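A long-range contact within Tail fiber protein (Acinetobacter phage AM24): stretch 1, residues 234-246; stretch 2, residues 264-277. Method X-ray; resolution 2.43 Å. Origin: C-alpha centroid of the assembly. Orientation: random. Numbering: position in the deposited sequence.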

ATOM      1  N   GLY A 234      10.022   8.463  15.663  1.00 39.53           N
ATOM      2  CA  GLY A 234      10.418   9.671  16.359  1.00 36.89           C
ATOM      3  C   GLY A 234       9.331  10.717  16.483  1.00 38.05           C
ATOM      4  O   GLY A 234       8.359  10.714  15.722  1.00 41.25           O
ATOM      5  N   ARG A 235       9.483  11.607  17.461  1.00 38.00           N
ATOM      6  CA  ARG A 235       8.632  12.777  17.616  1.00 39.07           C
ATOM      7  C   ARG A 235       9.393  13.997  17.116  1.00 41.52           C
ATOM      8  O   ARG A 235      10.576  14.169  17.434  1.00 45.45           O
ATOM      9  CB  ARG A 235       8.215  12.972  19.076  1.00 36.17           C
ATOM     10  CG  ARG A 235       6.845  13.632  19.258  1.00 37.75           C
ATOM     11  CD  ARG A 235       6.889  15.136  19.019  1.00 37.01           C
ATOM     12  NE  ARG A 235       5.643  15.792  19.409  1.00 37.67           N
ATOM     13  CZ  ARG A 235       4.507  15.742  18.715  1.00 42.20           C
ATOM     14  NH1 ARG A 235       4.443  15.078  17.568  1.00 40.85           N
ATOM     15  NH2 ARG A 235       3.429  16.367  19.164  1.00 38.25           N
ATOM     16  N   TYR A 236       8.718  14.834  16.330  1.00 39.77           N
ATOM     17  CA  TYR A 236       9.310  16.043  15.770  1.00 35.66           C
ATOM     18  C   TYR A 236       8.371  17.203  16.047  1.00 40.18           C
ATOM     19  O   TYR A 236       7.214  17.184  15.614  1.00 38.60           O
ATOM     20  CB  TYR A 236       9.562  15.900  14.268  1.00 35.04           C
ATOM     21  CG  TYR A 236      10.531  14.801  13.923  1.00 34.52           C
ATOM     22  CD1 TYR A 236      10.115  13.479  13.848  1.00 34.08           C
ATOM     23  CD2 TYR A 236      11.862  15.083  13.669  1.00 39.62           C
ATOM     24  CE1 TYR A 236      11.000  12.473  13.530  1.00 38.12           C
ATOM     25  CE2 TYR A 236      12.756  14.084  13.353  1.00 39.69           C
ATOM     26  CZ  TYR A 236      12.322  12.782  13.285  1.00 38.43           C
ATOM     27  OH  TYR A 236      13.216  11.790  12.976  1.00 40.49           O
ATOM     28  N   LEU A 237       8.869  18.205  16.762  1.00 37.07           N
ATOM     29  CA  LEU A 237       8.061  19.326  17.218  1.00 37.92           C
ATOM     30  C   LEU A 237       8.760  20.619  16.828  1.00 46.84           C
ATOM     31  O   LEU A 237       9.910  20.847  17.220  1.00 48.23           O
ATOM     32  CB  LEU A 237       7.839  19.247  18.732  1.00 38.63           C
ATOM     33  CG  LEU A 237       7.033  20.355  19.415  1.00 41.30           C
ATOM     34  CD1 LEU A 237       5.676  20.549  18.742  1.00 39.69           C
ATOM     35  CD2 LEU A 237       6.868  20.034  20.889  1.00 40.40           C
ATOM     36  N   ARG A 238       8.065  21.449  16.047  1.00 38.67           N
ATOM     37  CA  ARG A 238       8.558  22.761  15.617  1.00 39.34           C
ATOM     38  C   ARG A 238       9.926  22.650  14.946  1.00 38.97           C
ATOM     39  O   ARG A 238      10.824  23.468  15.166  1.00 39.65           O
ATOM     40  CB  ARG A 238       8.587  23.751  16.786  1.00 40.58           C
ATOM     41  CG  ARG A 238       7.217  23.968  17.420  1.00 42.33           C
ATOM     42  CD  ARG A 238       7.243  25.039  18.490  1.00 43.76           C
ATOM     43  NE  ARG A 238       5.966  25.132  19.196  1.00 45.15           N
ATOM     44  CZ  ARG A 238       5.656  24.422  20.279  1.00 50.85           C
ATOM     45  NH1 ARG A 238       6.531  23.562  20.783  1.00 49.99           N
ATOM     46  NH2 ARG A 238       4.472  24.573  20.865  1.00 51.96           N
ATOM     47  N   ILE A 239      10.073  21.629  14.102  1.00 37.96           N
ATOM     48  CA  ILE A 239      11.285  21.395  13.327  1.00 42.99           C
ATOM     49  C   ILE A 239      11.094  21.990  11.939  1.00 42.17           C
ATOM     50  O   ILE A 239      10.092  21.716  11.269  1.00 43.26           O
ATOM     51  CB  ILE A 239      11.614  19.893  13.256  1.00 41.00           C
ATOM     52  CG1 ILE A 239      11.936  19.371  14.660  1.00 38.48           C
ATOM     53  CG2 ILE A 239      12.737  19.618  12.248  1.00 38.63           C
ATOM     54  CD1 ILE A 239      13.361  19.641  15.108  1.00 37.27           C
ATOM     55  N   SER A 240      12.052  22.809  11.503  1.00 45.77           N
ATOM     56  CA  SER A 240      11.901  23.512  10.231  1.00 43.82           C
ATOM     57  C   SER A 240      11.862  22.536   9.061  1.00 41.72           C
ATOM     58  O   SER A 240      11.137  22.755   8.082  1.00 45.13           O
ATOM     59  CB  SER A 240      13.037  24.520  10.053  1.00 43.04           C
ATOM     60  OG  SER A 240      13.240  25.270  11.241  1.00 44.37           O
ATOM     61  N   ALA A 241      12.639  21.458   9.143  1.00 38.83           N
ATOM     62  CA  ALA A 241      12.648  20.432   8.111  1.00 39.86           C
ATOM     63  C   ALA A 241      13.252  19.167   8.695  1.00 39.26           C
ATOM     64  O   ALA A 241      14.316  19.222   9.315  1.00 43.17           O
ATOM     65  CB  ALA A 241      13.447  20.882   6.880  1.00 36.19           C
ATOM     66  N   LEU A 242      12.576  18.034   8.503  1.00 35.53           N
ATOM     67  CA  LEU A 242      13.177  16.761   8.881  1.00 34.30           C
ATOM     68  C   LEU A 242      14.372  16.453   7.987  1.00 42.55           C
ATOM     69  O   LEU A 242      15.440  16.055   8.472  1.00 46.47           O
ATOM     70  CB  LEU A 242      12.141  15.637   8.802  1.00 33.70           C
ATOM     71  CG  LEU A 242      11.296  15.358  10.046  1.00 41.16           C
ATOM     72  CD1 LEU A 242      10.353  16.518  10.366  1.00 34.18           C
ATOM     73  CD2 LEU A 242      10.515  14.055   9.879  1.00 35.43           C
ATOM     74  N   VAL A 243      14.210  16.639   6.678  1.00 38.59           N
ATOM     75  CA  VAL A 243      15.269  16.430   5.697  1.00 37.38           C
ATOM     76  C   VAL A 243      15.364  17.668   4.817  1.00 40.47           C
ATOM     77  O   VAL A 243      14.343  18.180   4.347  1.00 43.95           O
ATOM     78  CB  VAL A 243      15.021  15.180   4.826  1.00 36.57           C
ATOM     79  CG1 VAL A 243      16.231  14.910   3.933  1.00 34.01           C
ATOM     80  CG2 VAL A 243      14.716  13.976   5.695  1.00 33.33           C
ATOM     81  N   ARG A 244      16.585  18.143   4.593  1.00 39.73           N
ATOM     82  CA  ARG A 244      16.833  19.260   3.700  1.00 36.05           C
ATOM     83  C   ARG A 244      18.034  18.916   2.834  1.00 42.36           C
ATOM     84  O   ARG A 244      18.959  18.235   3.287  1.00 43.22           O
ATOM     85  CB  ARG A 244      17.079  20.562   4.479  1.00 36.83           C
ATOM     86  CG  ARG A 244      17.454  21.748   3.609  1.00 37.70           C
ATOM     87  CD  ARG A 244      17.425  23.056   4.384  1.00 39.00           C
ATOM     88  NE  ARG A 244      16.072  23.402   4.803  1.00 39.02           N
ATOM     89  CZ  ARG A 244      15.774  24.321   5.720  1.00 40.24           C
ATOM     90  NH1 ARG A 244      16.736  25.017   6.314  1.00 39.84           N
ATOM     91  NH2 ARG A 244      14.508  24.551   6.038  1.00 40.22           N
ATOM     92  N   ALA A 245      18.000  19.359   1.579  1.00 41.04           N
ATOM     93  CA  ALA A 245      19.114  19.156   0.661  1.00 40.03           C
ATOM     94  C   ALA A 245      19.113  20.297  -0.345  1.00 42.34           C
ATOM     95  O   ALA A 245      18.153  20.444  -1.106  1.00 45.71           O
ATOM     96  CB  ALA A 245      19.004  17.801  -0.043  1.00 36.55           C
ATOM     97  N   THR A 246      20.177  21.112  -0.338  1.00 42.64           N
ATOM     98  CA  THR A 246      20.277  22.264  -1.230  1.00 47.12           C
ATOM     99  C   THR A 246      21.586  22.314  -2.012  1.00 52.92           C
ATOM    100  O   THR A 246      21.885  23.348  -2.618  1.00 41.70           O
ATOM    101  CB  THR A 246      20.119  23.584  -0.455  1.00 45.29           C
ATOM    102  OG1 THR A 246      21.332  23.874   0.252  1.00 46.32           O
ATOM    103  CG2 THR A 246      18.956  23.522   0.526  1.00 39.75           C
ATOM    104  N   GLU A 264       5.880   6.248  10.294  1.00 41.85           N
ATOM    105  CA  GLU A 264       5.487   5.961  11.679  1.00 42.58           C
ATOM    106  C   GLU A 264       6.121   6.935  12.676  1.00 41.77           C
ATOM    107  O   GLU A 264       6.657   6.540  13.716  1.00 41.29           O
ATOM    108  CB  GLU A 264       5.805   4.509  12.048  1.00 49.07           C
ATOM    109  CG  GLU A 264       4.712   3.520  11.637  1.00 61.65           C
ATOM    110  CD  GLU A 264       5.252   2.310  10.885  1.00 68.22           C
ATOM    111  OE1 GLU A 264       6.336   1.806  11.267  1.00 71.07           O
ATOM    112  OE2 GLU A 264       4.595   1.868   9.912  1.00 67.73           O
ATOM    113  N   ASN A 265       6.030   8.226  12.369  1.00 41.61           N
ATOM    114  CA  ASN A 265       6.520   9.287  13.237  1.00 39.64           C
ATOM    115  C   ASN A 265       5.354  10.120  13.755  1.00 40.17           C
ATOM    116  O   ASN A 265       4.212   9.981  13.312  1.00 45.01           O
ATOM    117  CB  ASN A 265       7.518  10.198  12.512  1.00 34.25           C
ATOM    118  CG  ASN A 265       8.787   9.477  12.124  1.00 37.99           C
ATOM    119  OD1 ASN A 265       9.577   9.072  12.983  1.00 44.09           O
ATOM    120  ND2 ASN A 265       8.997   9.313  10.821  1.00 36.04           N
ATOM    121  N   HIS A 266       5.666  11.005  14.697  1.00 36.40           N
ATOM    122  CA  HIS A 266       4.707  11.947  15.265  1.00 34.70           C
ATOM    123  C   HIS A 266       5.215  13.358  14.957  1.00 35.14           C
ATOM    124  O   HIS A 266       6.084  13.883  15.657  1.00 37.24           O
ATOM    125  CB  HIS A 266       4.542  11.717  16.771  1.00 42.11           C
ATOM    126  CG  HIS A 266       4.186  10.308  17.137  1.00 40.67           C
ATOM    127  ND1 HIS A 266       2.913   9.934  17.510  1.00 42.04           N
ATOM    128  CD2 HIS A 266       4.941   9.185  17.201  1.00 40.57           C
ATOM    129  CE1 HIS A 266       2.896   8.641  17.781  1.00 40.70           C
ATOM    130  NE2 HIS A 266       4.115   8.163  17.602  1.00 40.14           N
ATOM    131  N   LEU A 267       4.679  13.966  13.900  1.00 35.41           N
ATOM    132  CA  LEU A 267       5.090  15.295  13.463  1.00 34.85           C
ATOM    133  C   LEU A 267       4.079  16.331  13.929  1.00 39.72           C
ATOM    134  O   LEU A 267       2.868  16.146  13.781  1.00 46.06           O
ATOM    135  CB  LEU A 267       5.225  15.369  11.940  1.00 34.46           C
ATOM    136  CG  LEU A 267       5.929  14.219  11.219  1.00 41.82           C
ATOM    137  CD1 LEU A 267       6.074  14.527   9.746  1.00 42.48           C
ATOM    138  CD2 LEU A 267       7.290  13.948  11.838  1.00 46.86           C
ATOM    139  N   ALA A 268       4.579  17.426  14.487  1.00 39.62           N
ATOM    140  CA  ALA A 268       3.704  18.492  14.949  1.00 39.88           C
ATOM    141  C   ALA A 268       4.401  19.829  14.767  1.00 40.38           C
ATOM    142  O   ALA A 268       5.558  19.989  15.175  1.00 41.07           O
ATOM    143  CB  ALA A 268       3.310  18.286  16.414  1.00 42.82           C
ATOM    144  N   LEU A 269       3.696  20.773  14.140  1.00 41.65           N
ATOM    145  CA  LEU A 269       4.150  22.157  14.008  1.00 38.66           C
ATOM    146  C   LEU A 269       5.473  22.258  13.257  1.00 38.66           C
ATOM    147  O   LEU A 269       6.244  23.195  13.465  1.00 39.42           O
ATOM    148  CB  LEU A 269       4.256  22.831  15.375  1.00 39.71           C
ATOM    149  CG  LEU A 269       2.927  22.896  16.131  1.00 45.13           C
ATOM    150  CD1 LEU A 269       3.137  23.238  17.602  1.00 41.34           C
ATOM    151  CD2 LEU A 269       2.017  23.906  15.460  1.00 46.09           C
ATOM    152  N   CYS A 270       5.746  21.300  12.375  1.00 37.29           N
ATOM    153  CA  CYS A 270       6.940  21.336  11.544  1.00 43.60           C
ATOM    154  C   CYS A 270       6.682  22.175  10.298  1.00 46.33           C
ATOM    155  O   CYS A 270       5.579  22.157   9.744  1.00 49.19           O
ATOM    156  CB  CYS A 270       7.369  19.920  11.151  1.00 41.92           C
ATOM    157  SG  CYS A 270       7.659  18.804  12.555  1.00 42.27           S
ATOM    158  N   ASN A 271       7.700  22.925   9.869  1.00 48.11           N
ATOM    159  CA  ASN A 271       7.542  23.784   8.698  1.00 47.10           C
ATOM    160  C   ASN A 271       7.536  22.970   7.411  1.00 43.40           C
ATOM    161  O   ASN A 271       6.781  23.276   6.482  1.00 42.83           O
ATOM    162  CB  ASN A 271       8.653  24.834   8.649  1.00 51.01           C
ATOM    163  CG  ASN A 271       8.515  25.884   9.728  1.00 63.28           C
ATOM    164  OD1 ASN A 271       7.405  26.244  10.125  1.00 68.65           O
ATOM    165  ND2 ASN A 271       9.647  26.383  10.214  1.00 68.90           N
ATOM    166  N   ARG A 272       8.394  21.954   7.329  1.00 40.05           N
ATOM    167  CA  ARG A 272       8.455  21.057   6.185  1.00 42.32           C
ATOM    168  C   ARG A 272       8.830  19.669   6.675  1.00 44.66           C
ATOM    169  O   ARG A 272       9.531  19.519   7.680  1.00 49.82           O
ATOM    170  CB  ARG A 272       9.480  21.505   5.130  1.00 41.27           C
ATOM    171  CG  ARG A 272       9.258  22.890   4.556  1.00 42.33           C
ATOM    172  CD  ARG A 272       8.262  22.872   3.416  1.00 46.47           C
ATOM    173  NE  ARG A 272       8.238  24.157   2.717  1.00 50.74           N
ATOM    174  CZ  ARG A 272       7.408  25.151   3.014  1.00 46.45           C
ATOM    175  NH1 ARG A 272       7.461  26.284   2.328  1.00 45.19           N
ATOM    176  NH2 ARG A 272       6.521  25.008   3.993  1.00 44.59           N
ATOM    177  N   ILE A 273       8.351  18.654   5.960  1.00 40.39           N
ATOM    178  CA  ILE A 273       8.863  17.305   6.167  1.00 35.92           C
ATOM    179  C   ILE A 273      10.145  17.108   5.372  1.00 38.60           C
ATOM    180  O   ILE A 273      11.187  16.731   5.922  1.00 43.48           O
ATOM    181  CB  ILE A 273       7.798  16.259   5.791  1.00 34.63           C
ATOM    182  CG1 ILE A 273       6.525  16.461   6.613  1.00 35.37           C
ATOM    183  CG2 ILE A 273       8.338  14.861   6.001  1.00 36.08           C
ATOM    184  CD1 ILE A 273       5.399  15.507   6.233  1.00 34.60           C
ATOM    185  N   ILE A 274      10.090  17.374   4.070  1.00 37.55           N
ATOM    186  CA  ILE A 274      11.250  17.345   3.191  1.00 37.03           C
ATOM    187  C   ILE A 274      11.330  18.689   2.483  1.00 37.60           C
ATOM    188  O   ILE A 274      10.324  19.183   1.962  1.00 36.86           O
ATOM    189  CB  ILE A 274      11.171  16.194   2.168  1.00 35.63           C
ATOM    190  CG1 ILE A 274      11.155  14.842   2.885  1.00 33.51           C
ATOM    191  CG2 ILE A 274      12.331  16.271   1.186  1.00 34.81           C
ATOM    192  CD1 ILE A 274      11.179  13.656   1.940  1.00 34.14           C
ATOM    193  N   ASP A 275      12.519  19.284   2.473  1.00 38.94           N
ATOM    194  CA  ASP A 275      12.741  20.599   1.876  1.00 41.04           C
ATOM    195  C   ASP A 275      13.873  20.479   0.858  1.00 42.02           C
ATOM    196  O   ASP A 275      15.050  20.507   1.231  1.00 42.94           O
ATOM    197  CB  ASP A 275      13.062  21.629   2.955  1.00 42.39           C
ATOM    198  CG  ASP A 275      13.201  23.028   2.402  1.00 45.38           C
ATOM    199  OD1 ASP A 275      13.931  23.841   3.012  1.00 47.75           O
ATOM    200  OD2 ASP A 275      12.577  23.318   1.362  1.00 46.76           O
ATOM    201  N   SER A 276      13.523  20.347  -0.419  1.00 39.38           N
ATOM    202  CA  SER A 276      14.523  20.242  -1.476  1.00 38.12           C
ATOM    203  C   SER A 276      13.859  20.577  -2.814  1.00 41.21           C
ATOM    204  O   SER A 276      12.773  21.165  -2.851  1.00 45.37           O
ATOM    205  CB  SER A 276      15.168  18.846  -1.462  1.00 35.81           C
ATOM    206  OG  SER A 276      16.278  18.803  -2.336  1.00 41.69           O
ATOM    207  N   LYS A 277      14.519  20.210  -3.913  1.00 41.11           N
ATOM    208  CA  LYS A 277      13.996  20.446  -5.252  1.00 40.64           C
ATOM    209  C   LYS A 277      13.946  19.192  -6.111  1.00 39.78           C
ATOM    210  O   LYS A 277      13.388  19.243  -7.212  1.00 38.70           O
ATOM    211  CB  LYS A 277      14.838  21.508  -5.979  1.00 42.44           C
ATOM    212  CG  LYS A 277      14.823  22.879  -5.315  1.00 41.21           C
ATOM    213  CD  LYS A 277      13.430  23.487  -5.373  1.00 43.09           C
ATOM    214  CE  LYS A 277      13.435  24.959  -5.009  1.00 42.17           C
ATOM    215  NZ  LYS A 277      12.112  25.575  -5.310  1.00 43.01           N
TER
HETATM  216  O   HOH W   1       1.923  14.326  15.892  1.00 39.81           O
HETATM  217  O   HOH W   2      12.408   9.384  13.143  1.00 36.43           O
HETATM  218  O   HOH W   3      11.485  27.529  11.994  1.00 45.10           O

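The two stretches run side by side in parallel, burying 1079 Å² between them. Gly-234 opens the contact: its N donates to Asn-265 OD1 (2.8 Å), and its O accepts from His-266 N (2.9 Å). A water links Asn-265 OD1 to Tyr-236 OH.

Arg-235 curls its long side chain back to the neighbouring strand. Its NH1 makes a weak hydrogen bond to His-266 O (2.8 Å), and Ala-268 CB lies over one face of the guanidinium, where a small methyl fits. Tyr-236 continues the backbone ladder: its N donates to His-266 O (2.9 Å) and its O accepts from Ala-268 N (2.9 Å). On the other face of the sheet, its CD1 packs against Leu-267 CD2 (3.5 Å). Leu-237 CD1 meets Leu-269 CD1 at 3.9 Å.

Arg-238 N bonds Ala-268 O (3.0 Å), and its guanidinium has Leu-269 CD1 over one face. Ile-239 O then accepts from Asn-271 N (3.0 Å). Leu-242 points toward stretch 2, and its CD2 reaches Leu-267 CD2 (3.8 Å), an apolar contact in a buried site.

At the corner, Val-243 O accepts from Asp-275 N (2.8 Å). Past it, Arg-244 NE forms a salt bridge with Asp-275 OD1 (2.8 Å), pairing opposite charges at a partly exposed site. Ala-245 O accepts from Ser-276 OG (2.8 Å), which satisfies the buried hydroxyl.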